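Local coordinates for protein neuraminidase (Influenza A virus, PDB 4K3Y) that is a neuraminidase-like protein of a bat influenza A virus, subtype N11, with the beta-propeller fold of viral neuraminidases but uncertain sialidase activity, at residues Arg42-Ser47 and Cys53-Val58; Thr190-Glu195 and Tyr230-Pro235; Arg278-Gly283 and Gly287-Lys292. One frame throughout, in Å; residues are numbered along the deposited sequence.

Contact 1 (Arg42-Ser47 and Cys53-Val58); sequences RQNFVS and CRRFFV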
loop_
_atom_site.group_PDB
_atom_site.type_symbol
_atom_site.label_atom_id
_atom_site.label_comp_id
_atom_site.label_asym_id
_atom_site.label_seq_id
_atom_site.Cartn_x
_atom_site.Cartn_y
_atom_site.Cartn_z
ATOM N N ARG C 42 -14.936 3.237 16.935
ATOM C CA ARG C 42 -15.496 4.101 17.965
ATOM C C ARG C 42 -14.441 5.117 18.438
ATOM O O ARG C 42 -13.244 4.941 18.190
ATOM C CB ARG C 42 -16.070 3.282 19.135
ATOM C CG ARG C 42 -15.050 2.552 20.006
ATOM C CD ARG C 42 -15.728 1.998 21.267
ATOM N NE ARG C 42 -14.828 1.952 22.419
ATOM C CZ ARG C 42 -14.580 2.988 23.220
ATOM N NH1 ARG C 42 -15.157 4.161 22.999
ATOM N NH2 ARG C 42 -13.749 2.849 24.241
ATOM N N GLN C 43 -14.894 6.172 19.113
ATOM C CA GLN C 43 -14.021 7.266 19.527
ATOM C C GLN C 43 -13.237 7.815 18.319
ATOM O O GLN C 43 -12.024 8.030 18.383
ATOM C CB GLN C 43 -13.082 6.839 20.674
ATOM C CG GLN C 43 -12.690 7.970 21.657
ATOM C CD GLN C 43 -11.187 8.315 21.640
ATOM O OE1 GLN C 43 -10.500 8.189 22.653
ATOM N NE2 GLN C 43 -10.687 8.772 20.494
ATOM N N ASN C 44 -13.936 8.056 17.214
ATOM C CA ASN C 44 -13.291 8.665 16.065
ATOM C C ASN C 44 -12.910 10.120 16.325
ATOM O O ASN C 44 -13.542 10.818 17.118
ATOM C CB ASN C 44 -14.176 8.550 14.823
ATOM C CG ASN C 44 -14.503 7.116 14.480
ATOM O OD1 ASN C 44 -13.823 6.494 13.672
ATOM N ND2 ASN C 44 -15.544 6.579 15.104
ATOM N N PHE C 45 -11.843 10.551 15.671
ATOM C CA PHE C 45 -11.481 11.956 15.612
ATOM C C PHE C 45 -10.450 12.124 14.496
ATOM O O PHE C 45 -9.873 11.149 13.996
ATOM C CB PHE C 45 -10.932 12.470 16.958
ATOM C CG PHE C 45 -9.581 11.925 17.307
ATOM C CD1 PHE C 45 -9.456 10.707 17.967
ATOM C CD2 PHE C 45 -8.421 12.623 16.958
ATOM C CE1 PHE C 45 -8.190 10.193 18.288
ATOM C CE2 PHE C 45 -7.160 12.117 17.269
ATOM C CZ PHE C 45 -7.044 10.901 17.942
ATOM N N VAL C 46 -10.217 13.367 14.110
ATOM C CA VAL C 46 -9.329 13.634 13.010
ATOM C C VAL C 46 -8.136 14.438 13.491
ATOM O O VAL C 46 -8.281 15.397 14.272
ATOM C CB VAL C 46 -10.059 14.388 11.906
ATOM C CG1 VAL C 46 -9.104 14.754 10.768
ATOM C CG2 VAL C 46 -11.205 13.534 11.397
ATOM N N SER C 47 -6.953 14.023 13.045
ATOM C CA SER C 47 -5.765 14.844 13.220
ATOM C C SER C 47 -4.957 14.895 11.929
ATOM O O SER C 47 -4.860 13.907 11.175
ATOM C CB SER C 47 -4.915 14.355 14.375
ATOM O OG SER C 47 -4.043 15.389 14.781
ATOM N N CYS C 53 -4.542 14.282 6.315
ATOM C CA CYS C 53 -5.405 14.189 7.484
ATOM C C CYS C 53 -5.625 12.714 7.797
ATOM O O CYS C 53 -5.888 11.920 6.886
ATOM C CB CYS C 53 -6.736 14.896 7.223
ATOM S SG CYS C 53 -6.583 16.680 7.291
ATOM N N ARG C 54 -5.492 12.328 9.065
ATOM C CA ARG C 54 -5.793 10.939 9.433
ATOM C C ARG C 54 -6.985 10.827 10.368
ATOM O O ARG C 54 -7.235 11.698 11.212
ATOM C CB ARG C 54 -4.580 10.199 10.029
ATOM C CG ARG C 54 -3.428 10.007 9.050
ATOM C CD ARG C 54 -2.318 9.113 9.605
ATOM N NE ARG C 54 -2.666 7.682 9.637
ATOM C CZ ARG C 54 -2.823 6.902 8.561
ATOM N NH1 ARG C 54 -2.692 7.407 7.336
ATOM N NH2 ARG C 54 -3.126 5.608 8.700
ATOM N N ARG C 55 -7.715 9.735 10.179
ATOM C CA ARG C 55 -8.865 9.368 10.992
ATOM C C ARG C 55 -8.392 8.369 12.044
ATOM O O ARG C 55 -8.166 7.185 11.741
ATOM C CB ARG C 55 -9.924 8.676 10.120
ATOM C CG ARG C 55 -11.328 8.814 10.641
ATOM C CD ARG C 55 -12.027 7.493 10.847
ATOM N NE ARG C 55 -12.931 7.172 9.739
ATOM C CZ ARG C 55 -14.004 6.383 9.820
ATOM N NH1 ARG C 55 -14.356 5.829 10.969
ATOM N NH2 ARG C 55 -14.742 6.160 8.740
ATOM N N PHE C 56 -8.235 8.838 13.271
ATOM C CA PHE C 56 -7.904 7.951 14.367
ATOM C C PHE C 56 -9.154 7.388 15.021
ATOM O O PHE C 56 -10.203 8.043 15.054
ATOM C CB PHE C 56 -7.058 8.698 15.374
ATOM C CG PHE C 56 -5.695 8.988 14.873
ATOM C CD1 PHE C 56 -5.470 10.051 14.008
ATOM C CD2 PHE C 56 -4.637 8.165 15.226
ATOM C CE1 PHE C 56 -4.212 10.297 13.527
ATOM C CE2 PHE C 56 -3.380 8.407 14.746
ATOM C CZ PHE C 56 -3.160 9.474 13.897
ATOM N N PHE C 57 -9.033 6.171 15.537
ATOM C CA PHE C 57 -10.148 5.522 16.213
ATOM C C PHE C 57 -9.716 4.302 17.027
ATOM O O PHE C 57 -8.565 3.832 16.938
ATOM C CB PHE C 57 -11.225 5.103 15.210
ATOM C CG PHE C 57 -10.749 4.116 14.192
ATOM C CD1 PHE C 57 -10.797 2.746 14.449
ATOM C CD2 PHE C 57 -10.258 4.548 12.967
ATOM C CE1 PHE C 57 -10.366 1.827 13.501
ATOM C CE2 PHE C 57 -9.817 3.628 12.012
ATOM C CZ PHE C 57 -9.873 2.270 12.281
ATOM N N VAL C 58 -10.660 3.804 17.824
ATOM C CA VAL C 58 -10.481 2.565 18.567
ATOM C C VAL C 58 -11.405 1.519 17.947
ATOM O O VAL C 58 -12.528 1.835 17.568
ATOM C CB VAL C 58 -10.771 2.772 20.066
ATOM C CG1 VAL C 58 -10.669 1.450 20.826
ATOM C CG2 VAL C 58 -9.799 3.820 20.647
#

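Contact 2 (Thr190-Glu195 and Tyr230-Pro235); sequences TGFNFE and YTFKEP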
loop_
_atom_site.group_PDB
_atom_site.type_symbol
_atom_site.label_atom_id
_atom_site.label_comp_id
_atom_site.label_asym_id
_atom_site.label_seq_id
_atom_site.Cartn_x
_atom_site.Cartn_y
_atom_site.Cartn_z
ATOM N N THR C 190 -11.775 24.404 39.836
ATOM C CA THR C 190 -12.612 24.389 41.031
ATOM C C THR C 190 -14.007 24.869 40.677
ATOM O O THR C 190 -14.182 25.994 40.190
ATOM C CB THR C 190 -12.050 25.286 42.158
ATOM O OG1 THR C 190 -10.902 25.996 41.678
ATOM C CG2 THR C 190 -11.654 24.446 43.369
ATOM N N GLY C 191 -14.996 24.005 40.900
ATOM C CA GLY C 191 -16.381 24.369 40.672
ATOM C C GLY C 191 -16.958 23.944 39.337
ATOM O O GLY C 191 -18.158 24.098 39.120
ATOM N N PHE C 192 -16.118 23.427 38.437
ATOM C CA PHE C 192 -16.610 22.852 37.178
ATOM C C PHE C 192 -15.849 21.609 36.726
ATOM O O PHE C 192 -14.846 21.215 37.329
ATOM C CB PHE C 192 -16.623 23.888 36.048
ATOM C CG PHE C 192 -15.260 24.389 35.657
ATOM C CD1 PHE C 192 -14.623 25.356 36.419
ATOM C CD2 PHE C 192 -14.622 23.908 34.523
ATOM C CE1 PHE C 192 -13.372 25.827 36.066
ATOM C CE2 PHE C 192 -13.363 24.378 34.159
ATOM C CZ PHE C 192 -12.740 25.339 34.934
ATOM N N ASN C 193 -16.349 21.006 35.651
ATOM C CA ASN C 193 -15.746 19.820 35.044
ATOM C C ASN C 193 -15.329 20.116 33.587
ATOM O O ASN C 193 -16.028 20.849 32.878
ATOM C CB ASN C 193 -16.729 18.646 35.131
ATOM C CG ASN C 193 -16.250 17.417 34.380
ATOM O OD1 ASN C 193 -15.116 16.952 34.571
ATOM N ND2 ASN C 193 -17.114 16.881 33.506
ATOM N N PHE C 194 -14.200 19.554 33.145
ATOM C CA PHE C 194 -13.619 19.908 31.847
ATOM C C PHE C 194 -13.117 18.692 31.050
ATOM O O PHE C 194 -11.899 18.488 30.906
ATOM C CB PHE C 194 -12.469 20.902 32.061
ATOM C CG PHE C 194 -12.085 21.667 30.822
ATOM C CD1 PHE C 194 -12.942 22.630 30.299
ATOM C CD2 PHE C 194 -10.862 21.439 30.184
ATOM C CE1 PHE C 194 -12.598 23.357 29.151
ATOM C CE2 PHE C 194 -10.513 22.162 29.044
ATOM C CZ PHE C 194 -11.387 23.124 28.525
ATOM N N GLU C 195 -14.041 17.891 30.523
ATOM C CA GLU C 195 -13.662 16.654 29.810
ATOM C C GLU C 195 -13.589 16.820 28.296
ATOM O O GLU C 195 -14.258 17.685 27.733
ATOM C CB GLU C 195 -14.631 15.508 30.139
ATOM C CG GLU C 195 -14.753 15.184 31.623
ATOM C CD GLU C 195 -13.609 14.335 32.157
ATOM O OE1 GLU C 195 -12.974 13.585 31.377
ATOM O OE2 GLU C 195 -13.356 14.414 33.375
ATOM N N TYR C 230 -2.875 30.579 31.149
ATOM C CA TYR C 230 -4.224 30.226 30.741
ATOM C C TYR C 230 -5.283 31.074 31.421
ATOM O O TYR C 230 -5.076 31.639 32.500
ATOM C CB TYR C 230 -4.515 28.739 31.027
ATOM C CG TYR C 230 -4.622 28.402 32.506
ATOM C CD1 TYR C 230 -3.493 28.043 33.234
ATOM C CD2 TYR C 230 -5.848 28.443 33.172
ATOM C CE1 TYR C 230 -3.577 27.734 34.582
ATOM C CE2 TYR C 230 -5.938 28.138 34.525
ATOM C CZ TYR C 230 -4.800 27.782 35.225
ATOM O OH TYR C 230 -4.871 27.472 36.567
ATOM N N THR C 231 -6.424 31.147 30.760
ATOM C CA THR C 231 -7.629 31.595 31.399
ATOM C C THR C 231 -8.787 30.707 30.919
ATOM O O THR C 231 -8.879 30.367 29.731
ATOM C CB THR C 231 -7.867 33.111 31.174
ATOM O OG1 THR C 231 -9.272 33.397 31.235
ATOM C CG2 THR C 231 -7.313 33.558 29.831
ATOM N N PHE C 232 -9.623 30.280 31.866
ATOM C CA PHE C 232 -10.848 29.564 31.549
ATOM C C PHE C 232 -11.957 30.594 31.343
ATOM O O PHE C 232 -12.079 31.541 32.121
ATOM C CB PHE C 232 -11.248 28.629 32.698
ATOM C CG PHE C 232 -10.525 27.302 32.709
ATOM C CD1 PHE C 232 -10.930 26.263 31.878
ATOM C CD2 PHE C 232 -9.464 27.078 33.580
ATOM C CE1 PHE C 232 -10.277 25.029 31.898
ATOM C CE2 PHE C 232 -8.809 25.843 33.605
ATOM C CZ PHE C 232 -9.221 24.822 32.760
ATOM N N LYS C 233 -12.770 30.421 30.305
ATOM C CA LYS C 233 -13.898 31.325 30.110
ATOM C C LYS C 233 -15.235 30.592 30.119
ATOM O O LYS C 233 -15.290 29.373 29.999
ATOM C CB LYS C 233 -13.730 32.138 28.829
ATOM C CG LYS C 233 -12.336 32.712 28.666
ATOM C CD LYS C 233 -12.350 33.969 27.819
ATOM C CE LYS C 233 -10.959 34.564 27.698
ATOM N NZ LYS C 233 -10.965 35.754 26.802
ATOM N N GLU C 234 -16.314 31.341 30.290
ATOM C CA GLU C 234 -17.647 30.760 30.219
ATOM C C GLU C 234 -18.502 31.559 29.255
ATOM O O GLU C 234 -18.681 32.762 29.432
ATOM C CB GLU C 234 -18.313 30.734 31.586
ATOM C CG GLU C 234 -19.763 30.292 31.527
ATOM C CD GLU C 234 -19.916 28.773 31.535
ATOM O OE1 GLU C 234 -18.903 28.069 31.743
ATOM O OE2 GLU C 234 -21.051 28.285 31.344
ATOM N N PRO C 235 -19.034 30.890 28.228
ATOM C CA PRO C 235 -19.844 31.558 27.206
ATOM C C PRO C 235 -21.065 32.242 27.809
ATOM O O PRO C 235 -21.757 31.687 28.673
ATOM C CB PRO C 235 -20.254 30.415 26.266
ATOM C CG PRO C 235 -20.090 29.166 27.069
ATOM C CD PRO C 235 -18.954 29.437 28.012
#

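Contact 3 (Arg278-Gly283 and Gly287-Lys292); sequences RIINPG and GFEIYK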
loop_
_atom_site.group_PDB
_atom_site.type_symbol
_atom_site.label_atom_id
_atom_site.label_comp_id
_atom_site.label_asym_id
_atom_site.label_seq_id
_atom_site.Cartn_x
_atom_site.Cartn_y
_atom_site.Cartn_z
ATOM N N ARG C 278 -24.130 22.217 17.856
ATOM C CA ARG C 278 -24.791 21.303 18.772
ATOM C C ARG C 278 -25.748 20.357 18.080
ATOM O O ARG C 278 -26.059 20.500 16.891
ATOM C CB ARG C 278 -25.543 22.075 19.852
ATOM C CG ARG C 278 -26.914 22.510 19.409
ATOM C CD ARG C 278 -27.411 23.646 20.263
ATOM N NE ARG C 278 -28.770 23.991 19.886
ATOM C CZ ARG C 278 -29.559 24.792 20.586
ATOM N NH1 ARG C 278 -29.117 25.343 21.705
ATOM N NH2 ARG C 278 -30.784 25.045 20.148
ATOM N N ILE C 279 -26.189 19.379 18.862
ATOM C CA ILE C 279 -27.189 18.411 18.465
ATOM C C ILE C 279 -28.574 19.058 18.574
ATOM O O ILE C 279 -28.886 19.708 19.575
ATOM C CB ILE C 279 -27.085 17.197 19.384
ATOM C CG1 ILE C 279 -25.672 16.616 19.253
ATOM C CG2 ILE C 279 -28.179 16.181 19.076
ATOM C CD1 ILE C 279 -25.475 15.218 19.833
ATOM N N ILE C 280 -29.401 18.890 17.545
ATOM C CA ILE C 280 -30.631 19.665 17.445
ATOM C C ILE C 280 -31.702 19.214 18.447
ATOM O O ILE C 280 -32.235 20.031 19.195
ATOM C CB ILE C 280 -31.168 19.680 16.005
ATOM C CG1 ILE C 280 -30.077 20.197 15.059
ATOM C CG2 ILE C 280 -32.454 20.539 15.906
ATOM C CD1 ILE C 280 -30.464 20.156 13.601
ATOM N N ASN C 281 -32.014 17.922 18.466
ATOM C CA ASN C 281 -32.933 17.393 19.461
ATOM C C ASN C 281 -32.139 16.682 20.538
ATOM O O ASN C 281 -31.640 15.595 20.304
ATOM C CB ASN C 281 -33.944 16.423 18.829
ATOM C CG ASN C 281 -34.626 16.994 17.588
ATOM O OD1 ASN C 281 -34.057 17.813 16.859
ATOM N ND2 ASN C 281 -35.853 16.549 17.337
ATOM N N PRO C 282 -32.024 17.280 21.735
ATOM C CA PRO C 282 -31.193 16.569 22.717
ATOM C C PRO C 282 -31.818 15.235 23.192
ATOM O O PRO C 282 -31.125 14.415 23.821
ATOM C CB PRO C 282 -31.087 17.568 23.885
ATOM C CG PRO C 282 -31.700 18.858 23.383
ATOM C CD PRO C 282 -32.672 18.467 22.317
ATOM N N GLY C 283 -33.102 15.016 22.882
ATOM C CA GLY C 283 -33.808 13.814 23.309
ATOM C C GLY C 283 -33.417 12.586 22.506
ATOM O O GLY C 283 -32.663 11.737 22.973
ATOM N N GLY C 287 -29.916 15.202 14.315
ATOM C CA GLY C 287 -29.594 16.455 13.646
ATOM C C GLY C 287 -28.450 17.226 14.288
ATOM O O GLY C 287 -28.137 17.065 15.478
ATOM N N PHE C 288 -27.822 18.079 13.492
ATOM C CA PHE C 288 -26.739 18.904 13.989
ATOM C C PHE C 288 -26.883 20.286 13.391
ATOM O O PHE C 288 -27.176 20.434 12.198
ATOM C CB PHE C 288 -25.389 18.301 13.610
ATOM C CG PHE C 288 -24.217 18.979 14.259
ATOM C CD1 PHE C 288 -23.774 18.570 15.503
ATOM C CD2 PHE C 288 -23.549 20.014 13.620
ATOM C CE1 PHE C 288 -22.688 19.186 16.118
ATOM C CE2 PHE C 288 -22.473 20.631 14.225
ATOM C CZ PHE C 288 -22.036 20.212 15.479
ATOM N N GLU C 289 -26.692 21.298 14.226
ATOM C CA GLU C 289 -26.806 22.675 13.765
ATOM C C GLU C 289 -25.563 23.417 14.215
ATOM O O GLU C 289 -24.897 23.006 15.166
ATOM C CB GLU C 289 -28.098 23.347 14.282
ATOM C CG GLU C 289 -28.194 23.505 15.823
ATOM C CD GLU C 289 -29.612 23.808 16.309
ATOM O OE1 GLU C 289 -30.383 24.467 15.566
ATOM O OE2 GLU C 289 -29.958 23.393 17.440
ATOM N N ILE C 290 -25.228 24.482 13.503
ATOM C CA ILE C 290 -24.126 25.338 13.912
ATOM C C ILE C 290 -24.563 26.786 13.694
ATOM O O ILE C 290 -25.068 27.159 12.626
ATOM C CB ILE C 290 -22.762 24.957 13.214
ATOM C CG1 ILE C 290 -21.587 25.683 13.876
ATOM C CG2 ILE C 290 -22.803 25.175 11.681
ATOM C CD1 ILE C 290 -20.210 25.163 13.453
ATOM N N TYR C 291 -24.405 27.585 14.741
ATOM C CA TYR C 291 -24.969 28.925 14.796
ATOM C C TYR C 291 -23.845 29.949 14.778
ATOM O O TYR C 291 -22.911 29.859 15.583
ATOM C CB TYR C 291 -25.762 29.054 16.095
ATOM C CG TYR C 291 -26.760 30.175 16.151
ATOM C CD1 TYR C 291 -26.973 31.016 15.070
ATOM C CD2 TYR C 291 -27.500 30.391 17.301
ATOM C CE1 TYR C 291 -27.897 32.046 15.144
ATOM C CE2 TYR C 291 -28.415 31.406 17.385
ATOM C CZ TYR C 291 -28.614 32.232 16.311
ATOM O OH TYR C 291 -29.537 33.242 16.433
ATOM N N LYS C 292 -23.927 30.910 13.857
ATOM C CA LYS C 292 -22.911 31.957 13.755
ATOM C C LYS C 292 -23.299 33.134 14.642
ATOM O O LYS C 292 -24.476 33.532 14.702
ATOM C CB LYS C 292 -22.754 32.437 12.311
ATOM C CG LYS C 292 -21.533 33.331 12.081
ATOM C CD LYS C 292 -21.804 34.455 11.069
ATOM C CE LYS C 292 -21.753 33.972 9.626
ATOM N NZ LYS C 292 -21.219 35.019 8.714
#

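Contact 1 (Arg42-Ser47 and Cys53-Val58)
Phe-45 pairs with Phe-56 and Ser-47 with Arg-54 through reciprocal backbone hydrogen bonds, which fix the antiparallel register; Phe-45 N to Phe-56 O, at 3.1 Å, is one of them. Arg-42 and Val-58 form a third such pair, but the register slips by one residue between it and Phe-45, a beta bulge where the chain turns a corner at Gln-43. Between the Phe-45/Phe-56 and Ser-47/Arg-54 pairs, the non-hydrogen-bonded Val-46 and Arg-55 approach to 4.7 Å between CA atoms. The ladder is a beta hairpin made of the first two strands of a four-stranded propeller sheet, 40-48 and 53-61, with the Cys-48 to Cys-53 disulfide near its turn.

Aromatic packing occupies the face carrying Phe-45 and Phe-56. Their planes differ by only 15°, yet the rings are slid apart and barely overlap, with centroids separated by 5.5 Å. Within the hairpin it is CB of Phe-56 that lies over one face of the Phe-45 ring, offset toward the rim, a CH-pi contact 3.7 Å from its centroid. Trp-111 meets the ring of Phe-56 from the next sheet.

A side-chain polar link across the strands is Arg-55 NH1 to Asn-44 OD1, 2.8 Å, with the donor 48° above the carbonyl plane rather than on a lone pair. Bends at chi2 and chi3 bring the guanidinium back to that oxygen, while Asn-44 ND2 binds Glu-339 and Thr-41.

Contact 2 (Thr190-Glu195 and Tyr230-Pro235)
Phe-194 and Phe-232 have the nearest CA atoms of the two segments, still 10.1 Å apart, and no hydrogen bond crosses between the irregular chain 190-195 and the strand 230-233. Three phenylalanine side chains span the distance, forming an aromatic cluster with Phe-232 in the middle.

Its ring takes part in two T-shaped (edge-to-face) pairs with different roles. Toward Phe-192 it offers a face: CZ of Phe-192 stands 3.6 Å above the plane of the Phe-232 ring, over its centre, and the planes are 70° apart. Toward Phe-194 it offers an edge: CE1 of Phe-232 sits 3.7 Å above the Phe-194 ring plane, again central, with planes at 85°. The two centroid separations from Phe-232 are nearly equal, 5.0 Å to Phe-192 and 5.1 Å to Phe-194. Phe-192 and Phe-194 lie two residues apart along the loop, and differing first torsions help both rings address the same partner: CG of Phe-192 lies between N and the carbonyl carbon (chi1 65°), whereas that of Phe-194 is swung opposite N.

Segment 190-195 belongs to the connection from the last strand of one propeller sheet to the first of the next, and 230-233 is the last strand of that next sheet. Phe-232 also touches Leu-187 of strand 180-187 and Leu-222 of strand 221-224, while Phe-192 packs on Asn-212 of the calcium site.

With only carbon atoms meeting, cohesion probably comes from burial of apolar surface and dispersion, with a weak electrostatic preference for ring edges against faces.

Contact 3 (Arg278-Gly283 and Gly287-Lys292)
Arg-278 and Glu-289 both place CG between their own backbone N and carbonyl carbon (chi1 84° and 64°), and both chains then run extended, side by side and pointing the same way. The result is a salt bridge in which Arg-278 NE donates to Glu-289 OE2 at 2.8 Å. That oxygen lies at the edge of the guanidinium, in its plane, but is itself met from 43° above the carboxylate plane; a second bond from NH2 of Arg-278 is weak. The same residues pair through the backbone, Glu-289 N reaching Arg-278 O at 2.9 Å. This oxygen also stands 3.3 Å above one face of the Phe-288 ring, toward its rim. Ile-280 N binds Gly-287 O at 3.0 Å, and CG1 of Ile-280 rests 3.8 Å from CB of Glu-289.

Second partners anchor the ion pair: Asp-248 and Leu-240 O bind NH1 of Arg-278, Phe-239 makes a cation-pi contact with Arg-278, and Asn-307 holds Glu-289 OE1. The hairpin joins the middle strands 273-279 and 286-294 of a propeller sheet, with strand 306-311 beside 286-294 and the short strand 268-269 beside 273-279; strand 315-322 of the next sheet packs on Ile-279 and Phe-288.

Overall arrangement
Contacts 1 and 3 lie in different propeller sheets, while contact 2 joins an inter-sheet loop to a third; none touches another, and their nearest atoms are about 11 to 12 Å apart. Contact 1 lies nearest the chain's centre, about 10 Å from it centre to centre, against about 17 Å for contact 2 and 16 Å for contact 3. Contacts 1 and 3 are both buried antiparallel hairpins within a sheet, but the first adds aromatic packing and an amide-guanidinium bond to its ladder, the third a salt bridge. Contact 2, partly buried and on the opposite side of the chain's centre from contact 1, differs in kind: it ties its loop to an outermost strand by rings alone, without hydrogen bonds.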